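PDB 3QLL: citrate lyase from Yersinia pestis, which is a putative citrate lyase beta subunit, similar to CitE, and probably works as a magnesium-dependent lyase. Local coordinates for residues W48-A53 with A105-G110; Q85-A90 with T113-E118; A142-L147 with T158-I163; S251-I256 with S262-L267. One frame throughout, in Å; residues are numbered along the deposited sequence.

Overall arrangement
All four contacts belong to one (beta/alpha)8 barrel. Contact 1 lies inside it, between strands 47-52 and 104-107; contacts 3 and 4 each pack an outer helix on a barrel strand, and contact 2 pairs two outer helices, 83-91 and 114-125. Contact 1 touches the other three, with centres about 11, 14 and 16 Å from those of contacts 2, 3 and 4. Contacts 2 and 4 lie farthest apart, centres about 28 Å, on opposite sides of the chain's centre. Along the sequence contacts 1 and 2 interleave, and 3 and 4 follow in series. Strands 47-52 and 252-255 are neighbours, so contacts 1 and 4 meet where the first and last strands close the barrel round the predicted substrate and magnesium site.

Contact 1 (W48-A53 with A105-G110)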
loop_
_atom_site.group_PDB
_atom_site.type_symbol
_atom_site.label_atom_id
_atom_site.label_comp_id
_atom_site.label_asym_id
_atom_site.label_seq_id
_atom_site.Cartn_x
_atom_site.Cartn_y
_atom_site.Cartn_z
ATOM N N TRP A 48 -3.985 -25.937 -1.924
ATOM C CA TRP A 48 -3.754 -26.378 -0.558
ATOM C C TRP A 48 -5.079 -26.587 0.158
ATOM O O TRP A 48 -5.827 -25.635 0.378
ATOM C CB TRP A 48 -2.909 -25.348 0.207
ATOM C CG TRP A 48 -1.521 -25.228 -0.323
ATOM C CD1 TRP A 48 -1.156 -24.831 -1.582
ATOM C CD2 TRP A 48 -0.306 -25.459 0.389
ATOM N NE1 TRP A 48 0.200 -24.820 -1.701
ATOM C CE2 TRP A 48 0.759 -25.182 -0.504
ATOM C CE3 TRP A 48 -0.007 -25.848 1.700
ATOM C CZ2 TRP A 48 2.104 -25.313 -0.141
ATOM C CZ3 TRP A 48 1.331 -25.986 2.064
ATOM C CH2 TRP A 48 2.371 -25.714 1.150
ATOM N N LEU A 49 -5.370 -27.820 0.534
ATOM C CA LEU A 49 -6.675 -28.147 1.117
ATOM C C LEU A 49 -6.586 -28.345 2.611
ATOM O O LEU A 49 -5.893 -29.262 3.079
ATOM C CB LEU A 49 -7.257 -29.389 0.473
ATOM C CG LEU A 49 -8.634 -29.833 0.958
ATOM C CD1 LEU A 49 -9.808 -28.825 0.752
ATOM C CD2 LEU A 49 -8.906 -31.153 0.265
ATOM N N PHE A 50 -7.334 -27.524 3.348
ATOM C CA PHE A 50 -7.462 -27.672 4.797
ATOM C C PHE A 50 -8.468 -28.776 5.083
ATOM O O PHE A 50 -9.596 -28.709 4.632
ATOM C CB PHE A 50 -7.938 -26.369 5.463
ATOM C CG PHE A 50 -6.905 -25.293 5.547
ATOM C CD1 PHE A 50 -5.901 -25.344 6.511
ATOM C CD2 PHE A 50 -6.950 -24.195 4.682
ATOM C CE1 PHE A 50 -4.956 -24.338 6.599
ATOM C CE2 PHE A 50 -6.003 -23.175 4.777
ATOM C CZ PHE A 50 -5.006 -23.253 5.733
ATOM N N THR A 51 -8.051 -29.791 5.826
ATOM C CA THR A 51 -9.014 -30.718 6.398
ATOM C C THR A 51 -8.734 -30.938 7.891
ATOM O O THR A 51 -7.595 -31.209 8.298
ATOM C CB THR A 51 -8.996 -32.092 5.651
ATOM O OG1 THR A 51 -7.652 -32.588 5.555
ATOM C CG2 THR A 51 -9.536 -31.922 4.250
ATOM N N PRO A 52 -9.790 -30.828 8.708
ATOM C CA PRO A 52 -9.703 -30.984 10.160
ATOM C C PRO A 52 -9.224 -32.376 10.489
ATOM O O PRO A 52 -9.550 -33.315 9.754
ATOM C CB PRO A 52 -11.138 -30.766 10.635
ATOM C CG PRO A 52 -11.986 -31.011 9.423
ATOM C CD PRO A 52 -11.162 -30.543 8.264
ATOM N N ALA A 53 -8.471 -32.525 11.568
ATOM C CA ALA A 53 -7.935 -33.828 11.897
ATOM C C ALA A 53 -9.109 -34.756 12.124
ATOM O O ALA A 53 -9.071 -35.899 11.689
ATOM C CB ALA A 53 -7.026 -33.766 13.108
ATOM N N ALA A 105 0.873 -31.398 4.786
ATOM C CA ALA A 105 1.095 -30.210 5.613
ATOM C C ALA A 105 0.379 -30.370 6.937
ATOM O O ALA A 105 -0.619 -31.096 7.027
ATOM C CB ALA A 105 0.617 -28.936 4.888
ATOM N N LEU A 106 0.913 -29.755 7.983
ATOM C CA LEU A 106 0.206 -29.746 9.261
ATOM C C LEU A 106 0.105 -28.324 9.812
ATOM O O LEU A 106 1.097 -27.730 10.171
ATOM C CB LEU A 106 0.928 -30.639 10.275
ATOM C CG LEU A 106 0.378 -30.679 11.703
ATOM C CD1 LEU A 106 -1.006 -31.359 11.839
ATOM C CD2 LEU A 106 1.387 -31.353 12.629
ATOM N N ARG A 107 -1.106 -27.808 9.940
ATOM C CA ARG A 107 -1.283 -26.568 10.653
ATOM C C ARG A 107 -1.544 -26.815 12.130
ATOM O O ARG A 107 -2.617 -27.321 12.535
ATOM C CB ARG A 107 -2.419 -25.748 10.066
ATOM C CG ARG A 107 -2.649 -24.497 10.895
ATOM C CD ARG A 107 -3.532 -23.508 10.178
ATOM N NE ARG A 107 -4.947 -23.876 10.285
ATOM C CZ ARG A 107 -5.941 -23.107 9.852
ATOM N NH1 ARG A 107 -5.689 -21.973 9.213
ATOM N NH2 ARG A 107 -7.185 -23.514 9.981
ATOM N N ILE A 108 -0.565 -26.439 12.945
ATOM C CA ILE A 108 -0.718 -26.541 14.391
ATOM C C ILE A 108 -1.420 -25.313 14.888
ATOM O O ILE A 108 -1.637 -24.357 14.150
ATOM C CB ILE A 108 0.633 -26.669 15.089
ATOM C CG1 ILE A 108 1.494 -25.441 14.794
ATOM C CG2 ILE A 108 1.355 -27.907 14.609
ATOM C CD1 ILE A 108 2.831 -25.457 15.467
ATOM N N ASN A 109 -1.772 -25.332 16.154
ATOM C CA ASN A 109 -2.327 -24.152 16.775
ATOM C C ASN A 109 -1.256 -23.078 17.044
ATOM O O ASN A 109 -0.039 -23.328 16.954
ATOM C CB ASN A 109 -3.039 -24.536 18.062
ATOM C CG ASN A 109 -4.261 -25.424 17.796
ATOM O OD1 ASN A 109 -5.369 -24.908 17.627
ATOM N ND2 ASN A 109 -4.066 -26.757 17.779
ATOM N N GLY A 110 -1.705 -21.854 17.293
ATOM C CA GLY A 110 -0.757 -20.768 17.490
ATOM C C GLY A 110 0.244 -21.006 18.622
ATOM O O GLY A 110 -0.059 -21.664 19.629
#
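Phe50 and Trp48 of strand 47-52 meet Arg107 and Ala105 of strand 104-107 through their side chains inside the barrel, with strand 69-73 running between the two backbones. That intervening strand explains the spacing: Phe50 CA and Arg107 CA are 8.6 Å apart, too far for backbone pairing. The main touch is made by the Phe50 ring, whose CE1 sits 3.6 Å from Arg107 NH1 and lies over one face of the guanidinium, displaced toward its rim. The two planes are turned 34° against each other, so the groups lean together without stacking flat. Arg107 gets there by a kink: its chain is extended as far as CG and CD, then bends at chi3 (80°), bringing the planar end beside the ring. In this (beta/alpha)8 barrel Arg107 is a predicted substrate-binding residue, and its side chain lies about 5 Å from that of Glu165, a predicted magnesium ligand. A salt bridge from NE to Asp73 also holds the guanidinium. Deeper along the strands the contact is purely apolar, Trp48 CZ3 reaching Ala105 CB at 4.1 Å, while the indole NE1 is hydrogen-bonded to Thr45 and the ring also meets that of Tyr132.

Contact 2 (Q85-A90 with T113-E118); sequences QARQKA and TRAGIE
Arg87 reaches from helix 83-91 to helix 114-125 and forms a salt bridge with Glu118, NH2 lying 3.1 Å from OE1. Glu118 OE1 stands above the guanidinium plane, on the face that CB covers, and is as near to Arg87 NH1 (3.1 Å). This is not the flat pairing of two nitrogens with two oxygens: guanidinium and carboxylate planes stand 72° apart, and the side chains cross at about a right angle. Glu118 CB packs over the centre of one guanidinium face, 3.5 Å above the plane, so the glutamate supplies both the charge and the apolar cover. At the guanidinium edge, in its plane, sits Ala115 CB, 3.9 Å from Arg87 NH2. The same guanidinium is held directly by two more acids, Asp119 at NE and Glu84 at NH1, and the positive charge of Arg87 would probably favour the ionised forms of the acids around it. The arginine spans the gap with CG anti to its own backbone nitrogen and a bend at chi3 (-66°) that turns the planar end onto Glu118. The two helices are consecutive members of the outer layer of the (beta/alpha)8 barrel, with strand 104-107 between them in sequence. In the next shell Glu118 is shared as well, its OE2 taking a weak bond from Arg114 NE at 3.3 Å, which makes Arg87, Glu118 and Arg114 a salt-bridge network. Farther out, Thr113 N-caps the helix: Thr113 OG1 accepts from Gly116 N at 3.0 Å and is also hydrogen-bonded to Gly110 O.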
loop_
_atom_site.group_PDB
_atom_site.type_symbol
_atom_site.label_atom_id
_atom_site.label_comp_id
_atom_site.label_asym_id
_atom_site.label_seq_id
_atom_site.Cartn_x
_atom_site.Cartn_y
_atom_site.Cartn_z
ATOM N N GLN A 85 -7.711 -34.956 21.143
ATOM C CA GLN A 85 -8.184 -35.942 20.189
ATOM C C GLN A 85 -7.510 -35.711 18.808
ATOM O O GLN A 85 -6.717 -36.537 18.358
ATOM C CB GLN A 85 -9.703 -35.846 20.055
ATOM C CG GLN A 85 -10.330 -36.933 19.205
ATOM C CD GLN A 85 -10.445 -38.242 19.988
ATOM O OE1 GLN A 85 -11.213 -38.342 20.950
ATOM N NE2 GLN A 85 -9.668 -39.243 19.588
ATOM N N ALA A 86 -7.743 -34.532 18.210
ATOM C CA ALA A 86 -7.267 -34.177 16.844
ATOM C C ALA A 86 -5.750 -34.285 16.726
ATOM O O ALA A 86 -5.202 -34.696 15.700
ATOM C CB ALA A 86 -7.712 -32.769 16.493
ATOM N N ARG A 87 -5.084 -33.869 17.784
ATOM C CA ARG A 87 -3.640 -33.933 17.902
ATOM C C ARG A 87 -3.078 -35.321 17.601
ATOM O O ARG A 87 -2.301 -35.494 16.661
ATOM C CB ARG A 87 -3.218 -33.493 19.300
ATOM C CG ARG A 87 -1.744 -33.319 19.544
ATOM C CD ARG A 87 -1.540 -32.663 20.923
ATOM N NE ARG A 87 -2.070 -31.306 20.915
ATOM C CZ ARG A 87 -2.898 -30.799 21.820
ATOM N NH1 ARG A 87 -3.299 -31.522 22.855
ATOM N NH2 ARG A 87 -3.309 -29.544 21.695
ATOM N N GLN A 88 -3.468 -36.314 18.409
ATOM C CA GLN A 88 -2.856 -37.643 18.302
ATOM C C GLN A 88 -3.154 -38.509 17.048
ATOM O O GLN A 88 -2.314 -39.273 16.601
ATOM C CB GLN A 88 -3.195 -38.427 19.550
ATOM C CG GLN A 88 -2.523 -37.838 20.762
ATOM C CD GLN A 88 -3.202 -38.226 22.066
ATOM O OE1 GLN A 88 -4.433 -38.270 22.164
ATOM N NE2 GLN A 88 -2.387 -38.437 23.098
ATOM N N LYS A 89 -4.323 -38.370 16.472
ATOM C CA LYS A 89 -4.542 -38.902 15.130
ATOM C C LYS A 89 -3.519 -38.450 14.094
ATOM O O LYS A 89 -2.978 -39.251 13.313
ATOM C CB LYS A 89 -5.911 -38.541 14.659
ATOM C CG LYS A 89 -6.929 -39.248 15.476
ATOM C CD LYS A 89 -8.306 -38.888 15.044
ATOM C CE LYS A 89 -9.289 -39.651 15.888
ATOM N NZ LYS A 89 -10.726 -39.362 15.571
ATOM N N ALA A 90 -3.342 -37.136 14.039
ATOM C CA ALA A 90 -2.435 -36.572 13.072
ATOM C C ALA A 90 -1.031 -37.114 13.312
ATOM O O ALA A 90 -0.314 -37.448 12.366
ATOM C CB ALA A 90 -2.475 -35.035 13.082
ATOM N N THR A 113 -0.782 -20.159 21.962
ATOM C CA THR A 113 -1.849 -20.956 22.625
ATOM C C THR A 113 -1.290 -22.215 23.347
ATOM O O THR A 113 -0.336 -22.873 22.867
ATOM C CB THR A 113 -2.983 -21.390 21.606
ATOM O OG1 THR A 113 -2.482 -22.343 20.648
ATOM C CG2 THR A 113 -3.477 -20.178 20.814
ATOM N N ARG A 114 -1.936 -22.576 24.466
ATOM C CA ARG A 114 -1.626 -23.822 25.153
ATOM C C ARG A 114 -1.745 -25.010 24.189
ATOM O O ARG A 114 -0.937 -25.939 24.244
ATOM C CB ARG A 114 -2.535 -24.012 26.351
ATOM C CG ARG A 114 -2.358 -25.370 27.032
ATOM C CD ARG A 114 -2.916 -25.407 28.446
ATOM N NE ARG A 114 -2.579 -26.663 29.105
ATOM C CZ ARG A 114 -3.172 -27.100 30.211
ATOM N NH1 ARG A 114 -4.142 -26.385 30.767
ATOM N NH2 ARG A 114 -2.814 -28.258 30.753
ATOM N N ALA A 115 -2.759 -24.990 23.326
ATOM C CA ALA A 115 -2.866 -25.998 22.287
ATOM C C ALA A 115 -1.591 -26.134 21.433
ATOM O O ALA A 115 -1.079 -27.245 21.267
ATOM C CB ALA A 115 -4.079 -25.714 21.409
ATOM N N GLY A 116 -1.031 -25.001 20.986
ATOM C CA GLY A 116 0.143 -25.002 20.127
ATOM C C GLY A 116 1.404 -25.517 20.790
ATOM O O GLY A 116 2.203 -26.205 20.147
ATOM N N ILE A 117 1.607 -25.174 22.055
ATOM C CA ILE A 117 2.702 -25.768 22.828
ATOM C C ILE A 117 2.593 -27.295 22.894
ATOM O O ILE A 117 3.537 -28.018 22.567
ATOM C CB ILE A 117 2.730 -25.206 24.251
ATOM C CG1 ILE A 117 2.942 -23.676 24.181
ATOM C CG2 ILE A 117 3.786 -25.898 25.128
ATOM C CD1 ILE A 117 4.370 -23.198 23.822
ATOM N N GLU A 118 1.423 -27.777 23.279
ATOM C CA GLU A 118 1.139 -29.224 23.316
ATOM C C GLU A 118 1.354 -29.905 21.962
ATOM O O GLU A 118 1.979 -30.971 21.899
ATOM C CB GLU A 118 -0.275 -29.462 23.792
ATOM C CG GLU A 118 -0.504 -29.003 25.218
ATOM C CD GLU A 118 -1.980 -29.030 25.592
ATOM O OE1 GLU A 118 -2.834 -29.020 24.667
ATOM O OE2 GLU A 118 -2.296 -29.053 26.802
#

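Contact 3 (A142-L147 with T158-I163); sequences AHLQIL and TRLIGI
Leu160, on strand 159-164, pushes its CD1 methyl into the helix segment 142-147 between Leu144 and Leu147. Its torsions account for the reach: CG stands anti to the carbonyl carbon (chi1 -53°), and CD1 is the branch that continues the extended chain, pointing outward from the strand. That one methyl does most of the touching. It lies 3.5 Å from Leu144 O, a plain packing contact with the helix backbone, and 4.1 Å from Leu147 CB. Leu144 CD2 comes to it more loosely, at 4.3 Å from Leu160 CD1.

Leu144 turns CD2 to the strand, the branch that does not extend its chain (chi2 -176°, to CD1). It comes down over the backbone of Gly162, 4.4 Å from the CA, where the glycine has no side chain to occupy the place. Leu147 touches most closely with its CB, its chi1 of -94° well off a staggered value, and its side chain also touches Leu133 and Leu135 of strand 132-135.

Helix and strand run nearly antiparallel, and the axes of the two short segments approach to 9.7 Å, as expected where an outer helix of a (beta/alpha)8 barrel returns to the next strand. Helix 141-150 packs over the strand it follows, 132-135, and the one it leads to, 159-164, while Leu144 also touches Leu183 of strand 183-188 on the other side.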
loop_
_atom_site.group_PDB
_atom_site.type_symbol
_atom_site.label_atom_id
_atom_site.label_comp_id
_atom_site.label_asym_id
_atom_site.label_seq_id
_atom_site.Cartn_x
_atom_site.Cartn_y
_atom_site.Cartn_z
ATOM N N ALA A 142 10.812 -13.968 14.362
ATOM C CA ALA A 142 11.126 -14.851 15.479
ATOM C C ALA A 142 10.116 -16.003 15.542
ATOM O O ALA A 142 10.471 -17.113 15.923
ATOM C CB ALA A 142 11.184 -14.073 16.811
ATOM N N HIS A 143 8.871 -15.760 15.122
ATOM C CA HIS A 143 7.880 -16.875 15.109
ATOM C C HIS A 143 8.394 -18.050 14.324
ATOM O O HIS A 143 8.369 -19.193 14.785
ATOM C CB HIS A 143 6.586 -16.449 14.459
ATOM C CG HIS A 143 5.623 -15.778 15.377
ATOM N ND1 HIS A 143 5.828 -14.507 15.859
ATOM C CD2 HIS A 143 4.449 -16.192 15.893
ATOM C CE1 HIS A 143 4.814 -14.161 16.629
ATOM N NE2 HIS A 143 3.967 -15.166 16.668
ATOM N N LEU A 144 8.904 -17.728 13.143
ATOM C CA LEU A 144 9.404 -18.738 12.230
ATOM C C LEU A 144 10.761 -19.279 12.711
ATOM O O LEU A 144 11.057 -20.454 12.556
ATOM C CB LEU A 144 9.503 -18.182 10.810
ATOM C CG LEU A 144 8.162 -17.787 10.213
ATOM C CD1 LEU A 144 8.386 -17.339 8.778
ATOM C CD2 LEU A 144 7.218 -19.009 10.282
ATOM N N GLN A 145 11.588 -18.421 13.287
ATOM C CA GLN A 145 12.921 -18.895 13.697
ATOM C C GLN A 145 12.882 -19.858 14.870
ATOM O O GLN A 145 13.625 -20.832 14.901
ATOM C CB GLN A 145 13.846 -17.712 14.015
ATOM C CG GLN A 145 14.090 -16.942 12.753
ATOM C CD GLN A 145 14.538 -15.488 12.954
ATOM O OE1 GLN A 145 14.470 -14.924 14.050
ATOM N NE2 GLN A 145 14.961 -14.864 11.858
ATOM N N ILE A 146 11.942 -19.606 15.774
ATOM C CA ILE A 146 11.656 -20.489 16.890
ATOM C C ILE A 146 11.262 -21.886 16.426
ATOM O O ILE A 146 11.804 -22.867 16.916
ATOM C CB ILE A 146 10.551 -19.913 17.774
ATOM C CG1 ILE A 146 11.033 -18.644 18.464
ATOM C CG2 ILE A 146 10.133 -20.931 18.805
ATOM C CD1 ILE A 146 9.962 -17.944 19.284
ATOM N N LEU A 147 10.305 -21.962 15.507
ATOM C CA LEU A 147 9.899 -23.229 14.907
ATOM C C LEU A 147 11.047 -23.935 14.204
ATOM O O LEU A 147 11.222 -25.164 14.359
ATOM C CB LEU A 147 8.766 -23.016 13.931
ATOM C CG LEU A 147 7.389 -23.213 14.524
ATOM C CD1 LEU A 147 6.391 -23.196 13.377
ATOM C CD2 LEU A 147 7.280 -24.504 15.340
ATOM N N THR A 158 11.967 -30.651 7.315
ATOM C CA THR A 158 10.630 -30.075 7.383
ATOM C C THR A 158 10.657 -28.578 7.076
ATOM O O THR A 158 11.385 -27.814 7.711
ATOM C CB THR A 158 10.009 -30.274 8.753
ATOM O OG1 THR A 158 9.742 -31.662 8.981
ATOM C CG2 THR A 158 8.728 -29.458 8.851
ATOM N N ARG A 159 9.831 -28.162 6.135
ATOM C CA ARG A 159 9.789 -26.774 5.736
ATOM C C ARG A 159 8.600 -26.067 6.358
ATOM O O ARG A 159 7.639 -26.731 6.781
ATOM C CB ARG A 159 9.789 -26.650 4.209
ATOM C CG ARG A 159 11.107 -27.083 3.595
ATOM C CD ARG A 159 11.108 -26.812 2.102
ATOM N NE ARG A 159 11.190 -25.380 1.792
ATOM C CZ ARG A 159 12.327 -24.708 1.677
ATOM N NH1 ARG A 159 13.477 -25.337 1.889
ATOM N NH2 ARG A 159 12.315 -23.403 1.385
ATOM N N LEU A 160 8.686 -24.734 6.436
ATOM C CA LEU A 160 7.675 -23.941 7.113
ATOM C C LEU A 160 6.785 -23.179 6.162
ATOM O O LEU A 160 7.198 -22.791 5.081
ATOM C CB LEU A 160 8.322 -22.951 8.093
ATOM C CG LEU A 160 9.289 -23.550 9.096
ATOM C CD1 LEU A 160 9.815 -22.479 10.048
ATOM C CD2 LEU A 160 8.568 -24.661 9.839
ATOM N N ILE A 161 5.539 -23.002 6.563
ATOM C CA ILE A 161 4.635 -22.081 5.906
ATOM C C ILE A 161 4.036 -21.157 6.970
ATOM O O ILE A 161 3.417 -21.635 7.927
ATOM C CB ILE A 161 3.463 -22.829 5.193
ATOM C CG1 ILE A 161 3.995 -23.828 4.166
ATOM C CG2 ILE A 161 2.521 -21.831 4.538
ATOM C CD1 ILE A 161 4.670 -23.210 2.973
ATOM N N GLY A 162 4.181 -19.845 6.798
ATOM C CA GLY A 162 3.602 -18.900 7.740
ATOM C C GLY A 162 2.264 -18.374 7.221
ATOM O O GLY A 162 2.048 -18.322 6.003
ATOM N N ILE A 163 1.325 -18.099 8.121
ATOM C CA ILE A 163 0.065 -17.460 7.723
ATOM C C ILE A 163 0.079 -15.999 8.168
ATOM O O ILE A 163 0.204 -15.705 9.363
ATOM C CB ILE A 163 -1.169 -18.157 8.311
ATOM C CG1 ILE A 163 -1.212 -19.620 7.885
ATOM C CG2 ILE A 163 -2.461 -17.422 7.914
ATOM C CD1 ILE A 163 -2.430 -20.340 8.410
#

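Contact 4 (S251-I256 with S262-L267); sequences SAKAAI and STINTL
Ile264 carries the whole helix side of this contact, laying its side chain across Lys253, Ala254 and Ala255 of strand 252-255. The apolar touches come first. CD1 of Ile264 is 3.9 Å from Ala255 CB and 4.2 Å from Lys253 CG, while its CG2 branch lies 4.2 Å from Lys253 CB. With CG1 anti to the carbonyl carbon and CD1 extended beyond it (chi2 170°), the isoleucine reaches straight for the strand, and the two branches rest on it at different points. The Lys253 side chain crosses it at about a right angle, offering only its methylene part.

Van der Waals contacts with the backbone are the second kind. Ile264 CD1 approaches Ala254 O to 3.6 Å and Lys253 O to 3.9 Å, so the methyl lies against peptide groups as well as side chains.

The polar bonds run within the helix or out to other parts of the fold. In the helix, Ser262 O receives two donors from opposite faces of its carbonyl plane, Thr266 N at 3.0 Å and Thr266 OG1 at 2.8 Å. On the strand, the Lys253 chain turns at chi4 (67°) and its NZ goes to Glu241 and Asp226 in salt bridges and to Ala227 O in a hydrogen bond.

In this last beta-alpha unit of the barrel, helix and strand run antiparallel, and the axes of the two short segments approach to 8.9 Å. Between these two segments the touch is almost wholly apolar, made on the helix side by Ile264, while the buried lysine charge is met by acids outside them.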
loop_
_atom_site.group_PDB
_atom_site.type_symbol
_atom_site.label_atom_id
_atom_site.label_comp_id
_atom_site.label_asym_id
_atom_site.label_seq_id
_atom_site.Cartn_x
_atom_site.Cartn_y
_atom_site.Cartn_z
ATOM N N SER A 251 0.739 -17.831 -6.501
ATOM C CA SER A 251 1.093 -19.014 -7.280
ATOM C C SER A 251 0.135 -20.119 -6.945
ATOM O O SER A 251 0.114 -21.149 -7.622
ATOM C CB SER A 251 2.523 -19.483 -6.930
ATOM O OG SER A 251 3.466 -18.435 -7.103
ATOM N N ALA A 252 -0.624 -19.929 -5.869
ATOM C CA ALA A 252 -1.504 -20.977 -5.392
ATOM C C ALA A 252 -2.596 -20.387 -4.553
ATOM O O ALA A 252 -2.499 -19.253 -4.126
ATOM C CB ALA A 252 -0.734 -22.022 -4.611
ATOM N N LYS A 253 -3.585 -21.203 -4.234
ATOM C CA LYS A 253 -4.700 -20.758 -3.424
ATOM C C LYS A 253 -5.196 -21.896 -2.506
ATOM O O LYS A 253 -5.304 -23.054 -2.928
ATOM C CB LYS A 253 -5.842 -20.247 -4.328
ATOM C CG LYS A 253 -7.076 -19.727 -3.620
ATOM C CD LYS A 253 -8.043 -19.068 -4.620
ATOM C CE LYS A 253 -9.289 -18.489 -3.925
ATOM N NZ LYS A 253 -8.979 -17.332 -3.035
ATOM N N ALA A 254 -5.494 -21.544 -1.255
ATOM C CA ALA A 254 -6.013 -22.508 -0.297
ATOM C C ALA A 254 -7.478 -22.816 -0.541
ATOM O O ALA A 254 -8.192 -22.117 -1.289
ATOM C CB ALA A 254 -5.808 -22.009 1.142
ATOM N N ALA A 255 -7.966 -23.825 0.159
ATOM C CA ALA A 255 -9.317 -24.292 -0.079
ATOM C C ALA A 255 -9.818 -24.911 1.206
ATOM O O ALA A 255 -9.033 -25.387 2.007
ATOM C CB ALA A 255 -9.354 -25.305 -1.244
ATOM N N ILE A 256 -11.130 -24.940 1.383
ATOM C CA ILE A 256 -11.688 -25.448 2.623
ATOM C C ILE A 256 -12.716 -26.513 2.288
ATOM O O ILE A 256 -13.377 -27.033 3.176
ATOM C CB ILE A 256 -12.334 -24.315 3.481
ATOM C CG1 ILE A 256 -12.869 -23.187 2.600
ATOM C CG2 ILE A 256 -11.322 -23.741 4.457
ATOM C CD1 ILE A 256 -14.190 -23.474 1.955
ATOM N N SER A 262 -10.638 -28.650 -8.115
ATOM C CA SER A 262 -10.464 -28.757 -9.558
ATOM C C SER A 262 -10.454 -27.355 -10.191
ATOM O O SER A 262 -9.650 -27.074 -11.081
ATOM C CB SER A 262 -11.564 -29.644 -10.188
ATOM O OG SER A 262 -12.786 -28.962 -10.411
ATOM N N THR A 263 -11.339 -26.484 -9.727
ATOM C CA THR A 263 -11.356 -25.098 -10.203
ATOM C C THR A 263 -10.012 -24.388 -9.983
ATOM O O THR A 263 -9.474 -23.765 -10.908
ATOM C CB THR A 263 -12.465 -24.292 -9.488
ATOM O OG1 THR A 263 -13.753 -24.884 -9.778
ATOM C CG2 THR A 263 -12.478 -22.879 -9.967
ATOM N N ILE A 264 -9.455 -24.537 -8.788
ATOM C CA ILE A 264 -8.210 -23.888 -8.432
ATOM C C ILE A 264 -7.052 -24.492 -9.254
ATOM O O ILE A 264 -6.192 -23.766 -9.777
ATOM C CB ILE A 264 -7.915 -24.016 -6.932
ATOM C CG1 ILE A 264 -8.865 -23.128 -6.116
ATOM C CG2 ILE A 264 -6.463 -23.686 -6.653
ATOM C CD1 ILE A 264 -8.800 -23.376 -4.591
ATOM N N ASN A 265 -7.013 -25.819 -9.353
ATOM C CA ASN A 265 -6.003 -26.489 -10.159
ATOM C C ASN A 265 -5.950 -26.040 -11.601
ATOM O O ASN A 265 -4.896 -25.661 -12.119
ATOM C CB ASN A 265 -6.195 -28.004 -10.103
ATOM C CG ASN A 265 -5.703 -28.579 -8.797
ATOM O OD1 ASN A 265 -4.992 -27.902 -8.058
ATOM N ND2 ASN A 265 -6.038 -29.828 -8.518
ATOM N N THR A 266 -7.112 -26.036 -12.225
ATOM C CA THR A 266 -7.232 -25.663 -13.619
ATOM C C THR A 266 -6.761 -24.248 -13.898
ATOM O O THR A 266 -6.000 -24.029 -14.838
ATOM C CB THR A 266 -8.681 -25.807 -14.108
ATOM O OG1 THR A 266 -9.128 -27.142 -13.866
ATOM C CG2 THR A 266 -8.765 -25.477 -15.584
ATOM N N LEU A 267 -7.213 -23.303 -13.071
ATOM C CA LEU A 267 -6.942 -21.876 -13.274
ATOM C C LEU A 267 -5.457 -21.496 -13.040
ATOM O O LEU A 267 -4.965 -20.510 -13.592
ATOM C CB LEU A 267 -7.873 -21.009 -12.392
ATOM C CG LEU A 267 -9.361 -21.010 -12.823
ATOM C CD1 LEU A 267 -10.241 -20.154 -11.914
ATOM C CD2 LEU A 267 -9.517 -20.548 -14.254
#